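Local coordinates for zinc uptake regulation protein (Escherichia coli, PDB 4MTE) that represses zinc-uptake genes such as znuACB by binding their operator DNA as a winged-helix regulator when loaded with zinc, at residues S43-L48 against A58-V63; V86-F91 against V109-A114; A99-D104 against I137-L142. One frame throughout, in Å; residues are numbered along the deposited sequence.

Contact 1 of 3, residues S43-L48 against A58-V63. With nucleotides of chain F; nucleotides of chain E.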
loop_
_atom_site.group_PDB
_atom_site.type_symbol
_atom_site.label_atom_id
_atom_site.label_comp_id
_atom_site.label_asym_id
_atom_site.label_seq_id
_atom_site.Cartn_x
_atom_site.Cartn_y
_atom_site.Cartn_z
ATOM N N SER D 43 3.144 11.231 15.468
ATOM C CA SER D 43 2.085 11.019 14.490
ATOM C C SER D 43 0.738 10.896 15.190
ATOM O O SER D 43 0.671 10.603 16.384
ATOM C CB SER D 43 2.346 9.748 13.686
ATOM O OG SER D 43 1.961 8.607 14.430
ATOM N N ALA D 44 -0.333 11.100 14.431
ATOM C CA ALA D 44 -1.686 11.062 14.972
ATOM C C ALA D 44 -2.031 9.689 15.545
ATOM O O ALA D 44 -2.617 9.587 16.622
ATOM C CB ALA D 44 -2.688 11.455 13.896
ATOM N N TYR D 45 -1.659 8.632 14.831
ATOM C CA TYR D 45 -1.996 7.272 15.252
ATOM C C TYR D 45 -1.116 6.765 16.397
ATOM O O TYR D 45 -1.560 5.954 17.211
ATOM C CB TYR D 45 -1.958 6.313 14.062
ATOM C CG TYR D 45 -3.230 6.360 13.246
ATOM C CD1 TYR D 45 -4.203 5.377 13.376
ATOM C CD2 TYR D 45 -3.474 7.408 12.370
ATOM C CE1 TYR D 45 -5.374 5.427 12.639
ATOM C CE2 TYR D 45 -4.644 7.466 11.633
ATOM C CZ TYR D 45 -5.591 6.475 11.772
ATOM O OH TYR D 45 -6.756 6.530 11.037
ATOM N N ASP D 46 0.121 7.242 16.470
ATOM C CA ASP D 46 0.964 6.958 17.627
ATOM C C ASP D 46 0.330 7.608 18.852
ATOM O O ASP D 46 0.196 6.993 19.915
ATOM C CB ASP D 46 2.379 7.506 17.419
ATOM C CG ASP D 46 3.171 6.718 16.389
ATOM O OD1 ASP D 46 2.832 5.542 16.138
ATOM O OD2 ASP D 46 4.142 7.279 15.838
ATOM N N LEU D 47 -0.075 8.861 18.678
ATOM C CA LEU D 47 -0.737 9.624 19.726
ATOM C C LEU D 47 -2.036 8.930 20.116
ATOM O O LEU D 47 -2.390 8.853 21.294
ATOM C CB LEU D 47 -1.026 11.035 19.219
ATOM C CG LEU D 47 -1.481 12.090 20.223
ATOM C CD1 LEU D 47 -0.439 12.307 21.320
ATOM C CD2 LEU D 47 -1.757 13.379 19.466
ATOM N N LEU D 48 -2.737 8.417 19.110
ATOM C CA LEU D 48 -3.946 7.638 19.331
ATOM C C LEU D 48 -3.623 6.420 20.187
ATOM O O LEU D 48 -4.318 6.139 21.162
ATOM C CB LEU D 48 -4.547 7.191 17.998
ATOM C CG LEU D 48 -5.792 6.303 18.060
ATOM C CD1 LEU D 48 -6.911 6.954 18.866
ATOM C CD2 LEU D 48 -6.261 5.981 16.647
ATOM N N ALA D 58 -11.040 5.215 22.464
ATOM C CA ALA D 58 -10.665 6.314 21.583
ATOM C C ALA D 58 -10.422 5.835 20.155
ATOM O O ALA D 58 -9.887 4.747 19.929
ATOM C CB ALA D 58 -9.431 7.028 22.122
ATOM N N LYS D 59 -10.827 6.667 19.200
ATOM C CA LYS D 59 -10.669 6.387 17.779
ATOM C C LYS D 59 -9.968 7.601 17.151
ATOM O O LYS D 59 -9.712 8.586 17.844
ATOM C CB LYS D 59 -12.044 6.150 17.144
ATOM C CG LYS D 59 -12.987 5.264 17.955
ATOM C CD LYS D 59 -12.584 3.800 17.921
ATOM C CE LYS D 59 -13.815 2.905 17.879
ATOM N NZ LYS D 59 -14.773 3.218 18.975
ATOM N N PRO D 60 -9.646 7.538 15.846
ATOM C CA PRO D 60 -8.943 8.648 15.181
ATOM C C PRO D 60 -9.648 10.016 15.250
ATOM O O PRO D 60 -8.966 11.018 15.487
ATOM C CB PRO D 60 -8.828 8.170 13.729
ATOM C CG PRO D 60 -8.911 6.676 13.808
ATOM C CD PRO D 60 -9.847 6.395 14.940
ATOM N N PRO D 61 -10.978 10.066 15.041
ATOM C CA PRO D 61 -11.687 11.350 15.120
ATOM C C PRO D 61 -11.392 12.099 16.415
ATOM O O PRO D 61 -11.303 13.325 16.416
ATOM C CB PRO D 61 -13.159 10.937 15.085
ATOM C CG PRO D 61 -13.173 9.643 14.347
ATOM C CD PRO D 61 -11.895 8.953 14.732
ATOM N N THR D 62 -11.233 11.355 17.503
ATOM C CA THR D 62 -10.932 11.931 18.808
ATOM C C THR D 62 -9.632 12.726 18.736
ATOM O O THR D 62 -9.584 13.933 19.029
ATOM C CB THR D 62 -10.775 10.812 19.857
ATOM O OG1 THR D 62 -11.815 9.841 19.679
ATOM C CG2 THR D 62 -10.833 11.370 21.264
ATOM N N VAL D 63 -8.581 12.031 18.322
ATOM C CA VAL D 63 -7.253 12.608 18.206
ATOM C C VAL D 63 -7.253 13.776 17.230
ATOM O O VAL D 63 -6.695 14.829 17.517
ATOM C CB VAL D 63 -6.236 11.544 17.739
ATOM C CG1 VAL D 63 -4.838 12.148 17.575
ATOM C CG2 VAL D 63 -6.208 10.381 18.723
ATOM P P DT F 20 1.615 7.588 9.171
ATOM O OP1 DT F 20 2.800 8.471 9.257
ATOM O OP2 DT F 20 1.171 6.827 10.359
ATOM O "O5'" DT F 20 0.380 8.460 8.654
ATOM C "C5'" DT F 20 0.567 9.288 7.515
ATOM C "C4'" DT F 20 -0.741 9.915 7.068
ATOM O "O4'" DT F 20 -1.693 8.879 6.706
ATOM C "C3'" DT F 20 -1.433 10.780 8.124
ATOM O "O3'" DT F 20 -1.574 12.113 7.636
ATOM C "C2'" DT F 20 -2.779 10.093 8.334
ATOM C "C1'" DT F 20 -2.973 9.392 7.000
ATOM N N1 DT F 20 -3.995 8.306 7.039
ATOM C C2 DT F 20 -5.127 8.414 6.258
ATOM O O2 DT F 20 -5.357 9.351 5.513
ATOM N N3 DT F 20 -5.995 7.363 6.384
ATOM C C4 DT F 20 -5.858 6.244 7.187
ATOM O O4 DT F 20 -6.707 5.355 7.220
ATOM C C5 DT F 20 -4.654 6.197 7.978
ATOM C C7 DT F 20 -4.382 5.038 8.895
ATOM C C6 DT F 20 -3.794 7.219 7.868
ATOM P P DT E 8 -17.955 4.197 22.057
ATOM O OP1 DT E 8 -18.632 3.123 22.813
ATOM O OP2 DT E 8 -16.501 4.407 22.217
ATOM O "O5'" DT E 8 -18.236 3.985 20.500
ATOM C "C5'" DT E 8 -19.578 3.873 20.052
ATOM C "C4'" DT E 8 -19.640 3.776 18.540
ATOM O "O4'" DT E 8 -19.481 5.090 17.946
ATOM C "C3'" DT E 8 -18.565 2.894 17.906
ATOM O "O3'" DT E 8 -19.195 1.810 17.246
ATOM C "C2'" DT E 8 -17.829 3.827 16.944
ATOM C "C1'" DT E 8 -18.870 4.910 16.687
ATOM N N1 DT E 8 -18.342 6.228 16.206
ATOM C C2 DT E 8 -18.992 6.886 15.181
ATOM O O2 DT E 8 -19.988 6.460 14.621
ATOM N N3 DT E 8 -18.424 8.082 14.828
ATOM C C4 DT E 8 -17.303 8.678 15.377
ATOM O O4 DT E 8 -16.879 9.759 14.979
ATOM C C5 DT E 8 -16.674 7.940 16.443
ATOM C C7 DT E 8 -15.448 8.474 17.126
ATOM C C6 DT E 8 -17.218 6.768 16.801
ATOM P P DA F 21 -2.183 13.267 8.576
ATOM O OP1 DA F 21 -1.697 14.559 8.050
ATOM O OP2 DA F 21 -1.949 12.894 9.988
ATOM O "O5'" DA F 21 -3.752 13.201 8.311
ATOM C "C5'" DA F 21 -4.205 13.464 6.998
ATOM C "C4'" DA F 21 -5.708 13.292 6.892
ATOM O "O4'" DA F 21 -6.055 11.902 7.097
ATOM C "C3'" DA F 21 -6.541 14.070 7.907
ATOM O "O3'" DA F 21 -7.169 15.135 7.213
ATOM C "C2'" DA F 21 -7.529 13.047 8.481
ATOM C "C1'" DA F 21 -7.402 11.880 7.511
ATOM N N9 DA F 21 -7.698 10.558 8.051
ATOM C C8 DA F 21 -6.958 9.816 8.930
ATOM N N7 DA F 21 -7.491 8.647 9.216
ATOM C C5 DA F 21 -8.655 8.624 8.465
ATOM C C6 DA F 21 -9.680 7.670 8.311
ATOM N N6 DA F 21 -9.713 6.483 8.928
ATOM N N1 DA F 21 -10.689 7.987 7.481
ATOM C C2 DA F 21 -10.684 9.162 6.849
ATOM N N3 DA F 21 -9.783 10.135 6.910
ATOM C C4 DA F 21 -8.792 9.795 7.743
#
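Leu-48 and Val-63 carry the apolar packing between helix 44-52 and the recognition helix 60-72 of the helix-turn-helix. Leu-48 divides its branches: CD1 lies 3.5 Å from Val-63 CG2, while CD2 sits 3.9 Å from CG of the Pro-60 ring. The other methyl of Val-63, CG1, is placed anti to the backbone N (chi1 178°) and comes 3.8 Å from Leu-47 CD2. Branched aliphatic residues suit these two places because the two methyls of each side chain reach different neighbours. Pro-60 suits the first turn of its helix, where the N-H it lacks is not needed for a helical bond. Its CG also flanks the tyrosine obliquely, 3.5 Å from Tyr-45 OH. Over one face of the Tyr-45 ring lies the methyl C7 of DT20 of chain F, 3.4 Å from CZ.

Polar contacts serve the DNA and the helix start. Tyr-45 OH donates to N7 of DA21 of chain F at 2.9 Å, with N7 in the plane of the tyrosine ring, at its edge. Ser-43 is the N-cap: its OG accepts from Asp-46 N at 3.1 Å.

Behind this pair, Leu-47 packs on Val-31, Leu-34 and Met-35 of helix 26-36, and Val-63 on Leu-51 farther along helix 44-52.

Contact 2 of 3, residues V86-F91 against V109-A114. With ZN (zinc ion), chain N.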
loop_
_atom_site.group_PDB
_atom_site.type_symbol
_atom_site.label_atom_id
_atom_site.label_comp_id
_atom_site.label_asym_id
_atom_site.label_seq_id
_atom_site.Cartn_x
_atom_site.Cartn_y
_atom_site.Cartn_z
ATOM N N VAL D 86 3.668 18.515 16.702
ATOM C CA VAL D 86 4.549 18.835 17.817
ATOM C C VAL D 86 4.014 19.996 18.648
ATOM O O VAL D 86 3.398 20.926 18.127
ATOM C CB VAL D 86 5.981 19.161 17.331
ATOM C CG1 VAL D 86 6.007 20.473 16.542
ATOM C CG2 VAL D 86 6.945 19.204 18.511
ATOM N N LEU D 87 4.257 19.922 19.951
ATOM C CA LEU D 87 3.894 20.992 20.862
ATOM C C LEU D 87 4.681 22.247 20.509
ATOM O O LEU D 87 5.853 22.173 20.138
ATOM C CB LEU D 87 4.192 20.576 22.302
ATOM C CG LEU D 87 3.774 21.552 23.405
ATOM C CD1 LEU D 87 2.257 21.676 23.479
ATOM C CD2 LEU D 87 4.347 21.107 24.740
ATOM N N CYS D 88 4.025 23.398 20.602
ATOM C CA CYS D 88 4.698 24.680 20.451
ATOM C C CYS D 88 5.264 25.110 21.798
ATOM O O CYS D 88 4.538 25.165 22.789
ATOM C CB CYS D 88 3.720 25.736 19.941
ATOM S SG CYS D 88 4.400 27.401 19.940
ATOM N N HIS D 89 6.561 25.404 21.833
ATOM C CA HIS D 89 7.223 25.844 23.059
ATOM C C HIS D 89 7.394 27.358 23.054
ATOM O O HIS D 89 8.295 27.888 23.701
ATOM C CB HIS D 89 8.587 25.163 23.196
ATOM C CG HIS D 89 8.512 23.667 23.243
ATOM N ND1 HIS D 89 8.357 22.965 24.418
ATOM C CD2 HIS D 89 8.568 22.743 22.255
ATOM C CE1 HIS D 89 8.321 21.671 24.153
ATOM N NE2 HIS D 89 8.446 21.509 22.848
ATOM N N LEU D 90 6.512 28.047 22.332
ATOM C CA LEU D 90 6.628 29.489 22.130
ATOM C C LEU D 90 5.273 30.192 22.050
ATOM O O LEU D 90 5.176 31.267 21.461
ATOM C CB LEU D 90 7.391 29.775 20.833
ATOM C CG LEU D 90 8.809 29.227 20.677
ATOM C CD1 LEU D 90 9.282 29.461 19.250
ATOM C CD2 LEU D 90 9.757 29.878 21.674
ATOM N N PHE D 91 4.229 29.601 22.626
ATOM C CA PHE D 91 2.898 30.207 22.550
ATOM C C PHE D 91 2.591 31.089 23.762
ATOM O O PHE D 91 1.512 31.674 23.851
ATOM C CB PHE D 91 1.805 29.143 22.341
ATOM C CG PHE D 91 1.628 28.192 23.498
ATOM C CD1 PHE D 91 1.044 28.610 24.683
ATOM C CD2 PHE D 91 2.013 26.866 23.385
ATOM C CE1 PHE D 91 0.875 27.734 25.737
ATOM C CE2 PHE D 91 1.840 25.986 24.437
ATOM C CZ PHE D 91 1.270 26.422 25.612
ATOM N N VAL D 109 12.765 17.393 17.427
ATOM C CA VAL D 109 12.619 18.632 16.673
ATOM C C VAL D 109 12.736 19.864 17.561
ATOM O O VAL D 109 12.301 19.853 18.712
ATOM C CB VAL D 109 11.277 18.686 15.902
ATOM C CG1 VAL D 109 11.163 17.510 14.941
ATOM C CG2 VAL D 109 10.094 18.718 16.866
ATOM N N LYS D 110 13.327 20.923 17.014
ATOM C CA LYS D 110 13.427 22.197 17.726
ATOM C C LYS D 110 12.683 23.297 16.981
ATOM O O LYS D 110 12.947 23.543 15.800
ATOM C CB LYS D 110 14.893 22.599 17.917
ATOM C CG LYS D 110 15.454 22.276 19.299
ATOM C CD LYS D 110 15.002 23.282 20.356
ATOM C CE LYS D 110 15.708 24.622 20.195
ATOM N NZ LYS D 110 15.452 25.543 21.340
ATOM N N GLU D 111 11.745 23.947 17.671
ATOM C CA GLU D 111 11.106 25.142 17.137
ATOM C C GLU D 111 11.963 26.350 17.495
ATOM O O GLU D 111 12.167 26.645 18.672
ATOM C CB GLU D 111 9.679 25.343 17.675
ATOM C CG GLU D 111 8.959 26.434 16.890
ATOM C CD GLU D 111 7.577 26.824 17.401
ATOM O OE1 GLU D 111 6.998 27.739 16.805
ATOM O OE2 GLU D 111 7.040 26.260 18.370
ATOM N N GLU D 112 12.463 27.039 16.474
ATOM C CA GLU D 112 13.299 28.216 16.675
ATOM C C GLU D 112 12.760 29.392 15.872
ATOM O O GLU D 112 12.510 29.277 14.672
ATOM C CB GLU D 112 14.745 27.917 16.279
ATOM C CG GLU D 112 15.267 26.602 16.842
ATOM C CD GLU D 112 16.769 26.601 17.069
ATOM O OE1 GLU D 112 17.288 27.573 17.661
ATOM O OE2 GLU D 112 17.432 25.625 16.658
ATOM N N CYS D 113 12.581 30.523 16.545
ATOM C CA CYS D 113 12.042 31.716 15.908
ATOM C C CYS D 113 13.003 32.232 14.845
ATOM O O CYS D 113 14.195 31.927 14.871
ATOM C CB CYS D 113 11.785 32.805 16.950
ATOM S SG CYS D 113 10.934 34.259 16.296
ATOM N N ALA D 114 12.479 33.021 13.913
ATOM C CA ALA D 114 13.283 33.559 12.824
ATOM C C ALA D 114 12.518 34.654 12.086
ATOM O O ALA D 114 11.821 34.385 11.106
ATOM C CB ALA D 114 13.685 32.445 11.861
HETATM ZN ZN ZN N . 5.412 27.571 17.956
#
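Cys-88 and Glu-111 belong to a four-residue zinc site, completed by His-77 and His-96, which joins the winged-helix part of the chain to the sheet that holds strand 109-112. Such a site at the junction of DNA-binding and dimerisation domains is characteristic of the Fur family, where metal loading probably fixes how the two domains are set for operator binding.

Glu-111 grips the ion with both carboxylate oxygens, OE1 at 2.0 Å and OE2 at 2.1 Å from zinc. Its CG stands anti to the backbone N (chi1 -169°) and the chain is extended beyond, the long reach a glutamate can give. From the other segment Cys-88 SG binds the zinc at 2.2 Å, a soft ligand well matched to this metal. The two ligands come close, with Cys-88 SG 3.3 Å from Glu-111 OE2, because both are drawn to one ion. Leu-90 N also makes a weak hydrogen bond to Cys-88 SG.

Leu-90 meets the glutamate tip to tip, its CD1 3.6 Å from Glu-111 CD. The leucine side chain, which also touches His-96, gives the ligand group an apolar neighbour. Met-100 of strand 99-103 packs on Glu-111 too.

Farther from the metal, two beta-branched side chains common in strands meet tip to tip: Val-86 CG2 lies 3.6 Å from Val-109 CG2.

Contact 3 of 3, residues A99-D104 against I137-L142. With ZN (zinc ion), chain M.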
loop_
_atom_site.group_PDB
_atom_site.type_symbol
_atom_site.label_atom_id
_atom_site.label_comp_id
_atom_site.label_asym_id
_atom_site.label_seq_id
_atom_site.Cartn_x
_atom_site.Cartn_y
_atom_site.Cartn_z
ATOM N N ALA D 99 10.780 28.175 12.565
ATOM C CA ALA D 99 11.433 27.198 11.712
ATOM C C ALA D 99 11.688 25.943 12.537
ATOM O O ALA D 99 12.255 26.013 13.627
ATOM C CB ALA D 99 12.738 27.757 11.165
ATOM N N MET D 100 11.251 24.801 12.019
ATOM C CA MET D 100 11.423 23.529 12.706
ATOM C C MET D 100 12.707 22.863 12.249
ATOM O O MET D 100 12.925 22.682 11.051
ATOM C CB MET D 100 10.237 22.607 12.416
ATOM C CG MET D 100 8.911 23.148 12.910
ATOM S SD MET D 100 8.802 23.161 14.705
ATOM C CE MET D 100 7.291 24.091 14.940
ATOM N N PHE D 101 13.560 22.509 13.204
ATOM C CA PHE D 101 14.765 21.750 12.900
ATOM C C PHE D 101 14.560 20.308 13.323
ATOM O O PHE D 101 14.296 20.030 14.492
ATOM C CB PHE D 101 15.981 22.372 13.581
ATOM C CG PHE D 101 16.378 23.690 12.990
ATOM C CD1 PHE D 101 17.400 23.767 12.059
ATOM C CD2 PHE D 101 15.707 24.849 13.338
ATOM C CE1 PHE D 101 17.758 24.980 11.505
ATOM C CE2 PHE D 101 16.062 26.062 12.784
ATOM C CZ PHE D 101 17.088 26.127 11.868
ATOM N N ILE D 102 14.687 19.410 12.350
ATOM C CA ILE D 102 14.254 18.023 12.476
ATOM C C ILE D 102 15.409 17.057 12.257
ATOM O O ILE D 102 16.084 17.112 11.229
ATOM C CB ILE D 102 13.173 17.699 11.413
ATOM C CG1 ILE D 102 11.980 18.654 11.540
ATOM C CG2 ILE D 102 12.712 16.241 11.517
ATOM C CD1 ILE D 102 11.081 18.672 10.318
ATOM N N CYS D 103 15.621 16.159 13.214
ATOM C CA CYS D 103 16.589 15.084 13.038
ATOM C C CYS D 103 15.898 13.900 12.374
ATOM O O CYS D 103 14.892 13.400 12.872
ATOM C CB CYS D 103 17.191 14.658 14.375
ATOM S SG CYS D 103 18.559 13.479 14.215
ATOM N N ASP D 104 16.441 13.457 11.245
ATOM C CA ASP D 104 15.836 12.377 10.474
ATOM C C ASP D 104 15.850 11.059 11.242
ATOM O O ASP D 104 14.938 10.243 11.105
ATOM C CB ASP D 104 16.576 12.205 9.146
ATOM C CG ASP D 104 16.629 13.488 8.339
ATOM O OD1 ASP D 104 15.642 14.253 8.369
ATOM O OD2 ASP D 104 17.658 13.731 7.675
ATOM N N ILE D 137 8.601 26.511 7.296
ATOM C CA ILE D 137 10.046 26.337 7.281
ATOM C C ILE D 137 10.401 25.112 8.103
ATOM O O ILE D 137 10.205 25.087 9.318
ATOM C CB ILE D 137 10.791 27.563 7.838
ATOM C CG1 ILE D 137 10.134 28.856 7.350
ATOM C CG2 ILE D 137 12.261 27.509 7.439
ATOM C CD1 ILE D 137 9.145 29.441 8.335
ATOM N N GLU D 138 10.906 24.090 7.424
ATOM C CA GLU D 138 11.266 22.838 8.068
ATOM C C GLU D 138 12.612 22.370 7.542
ATOM O O GLU D 138 12.797 22.203 6.336
ATOM C CB GLU D 138 10.184 21.787 7.817
ATOM C CG GLU D 138 8.825 22.176 8.383
ATOM C CD GLU D 138 7.739 21.165 8.074
ATOM O OE1 GLU D 138 8.062 20.090 7.527
ATOM O OE2 GLU D 138 6.561 21.446 8.379
ATOM N N ALA D 139 13.552 22.175 8.462
ATOM C CA ALA D 139 14.909 21.783 8.115
ATOM C C ALA D 139 15.149 20.341 8.540
ATOM O O ALA D 139 14.781 19.941 9.645
ATOM C CB ALA D 139 15.912 22.714 8.783
ATOM N N HIS D 140 15.758 19.566 7.648
ATOM C CA HIS D 140 16.094 18.176 7.926
ATOM C C HIS D 140 17.601 18.000 8.002
ATOM O O HIS D 140 18.351 18.662 7.285
ATOM C CB HIS D 140 15.512 17.262 6.851
ATOM C CG HIS D 140 14.020 17.170 6.889
ATOM N ND1 HIS D 140 13.354 16.157 7.543
ATOM C CD2 HIS D 140 13.066 17.975 6.368
ATOM C CE1 HIS D 140 12.052 16.338 7.416
ATOM N NE2 HIS D 140 11.851 17.434 6.708
ATOM N N GLY D 141 18.037 17.102 8.877
ATOM C CA GLY D 141 19.448 16.820 9.043
ATOM C C GLY D 141 19.705 16.019 10.301
ATOM O O GLY D 141 18.965 15.083 10.607
ATOM N N LEU D 142 20.753 16.392 11.030
ATOM C CA LEU D 142 21.116 15.713 12.271
ATOM C C LEU D 142 21.365 16.711 13.399
ATOM O O LEU D 142 21.977 17.760 13.191
ATOM C CB LEU D 142 22.362 14.851 12.053
ATOM C CG LEU D 142 22.208 13.694 11.063
ATOM C CD1 LEU D 142 23.567 13.086 10.739
ATOM C CD2 LEU D 142 21.255 12.635 11.607
HETATM ZN ZN ZN M . 19.218 13.495 16.402
#
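His-140 and Asp-104 fasten the C-terminal end of the parallel strand pair 99-103 and 137-140. The histidine is met along most of its length. Its CB lies 3.4 Å from Asp-104 OD1; chi1 of -69° sets CG anti to the carbonyl carbon, 3.7 Å from the same oxygen; and ND1 donates to Asp-104 OD1 at 3.1 Å, with the oxygen in the ring plane and the carboxylate nearly coplanar with the ring. CE1 has Ile-102 CD1 3.8 Å away, a CH-pi contact over the ring face. At the tip, NE2 is hydrogen-bonded to Ser-81 OG. An imidazole suits this place because its two nitrogens can serve two partners while its face takes an aliphatic methyl. An alanine in place of Asp-104 would probably leave His-140 ND1 without its acceptor and the ring less firmly fixed in rotation.

The backbones form a parallel ladder, in which Met-100 and Ile-102 each use both N and O; Ala-139 N to Met-100 O, at 2.7 Å, is nearly straight (175°). Gly-141, with phi 167°, adopts a backbone shape awkward for residues with a side chain, and its O accepts from Asp-104 N. Small Ala-139 fits beside Phe-101, CB 3.7 Å from CD1. Cys-103 SG binds the zinc of the four-cysteine site at 2.3 Å, with Cys-106, Cys-143 and Cys-146.

Strand 109-112 flanks strand 99-103 on its other side, while residues 138-142 pair antiparallel with a strand of the second subunit, so the sheet continues across the dimer.

The three contacts run from the DNA to the dimer interface. Contact 1, within the helix-turn-helix, closes before the others open along the chain, and its centre lies about 22 Å from that of contact 2 and 24 Å from that of contact 3. Contacts 2 and 3 alternate along the chain and touch, their centres about 12 Å apart. Strands 99-103 and 109-112 are neighbours in one mixed sheet, joined by the backbone of Lys-110 with Phe-101 and of Glu-112 with Ala-99. Contact 2 thus links the end of wing strand 84-87, through Cys-88 and zinc, to that sheet, while contact 3 supplies one ligand of the second zinc and extends the sheet to the partner subunit, consistent with metal-dependent DNA binding by a dimer.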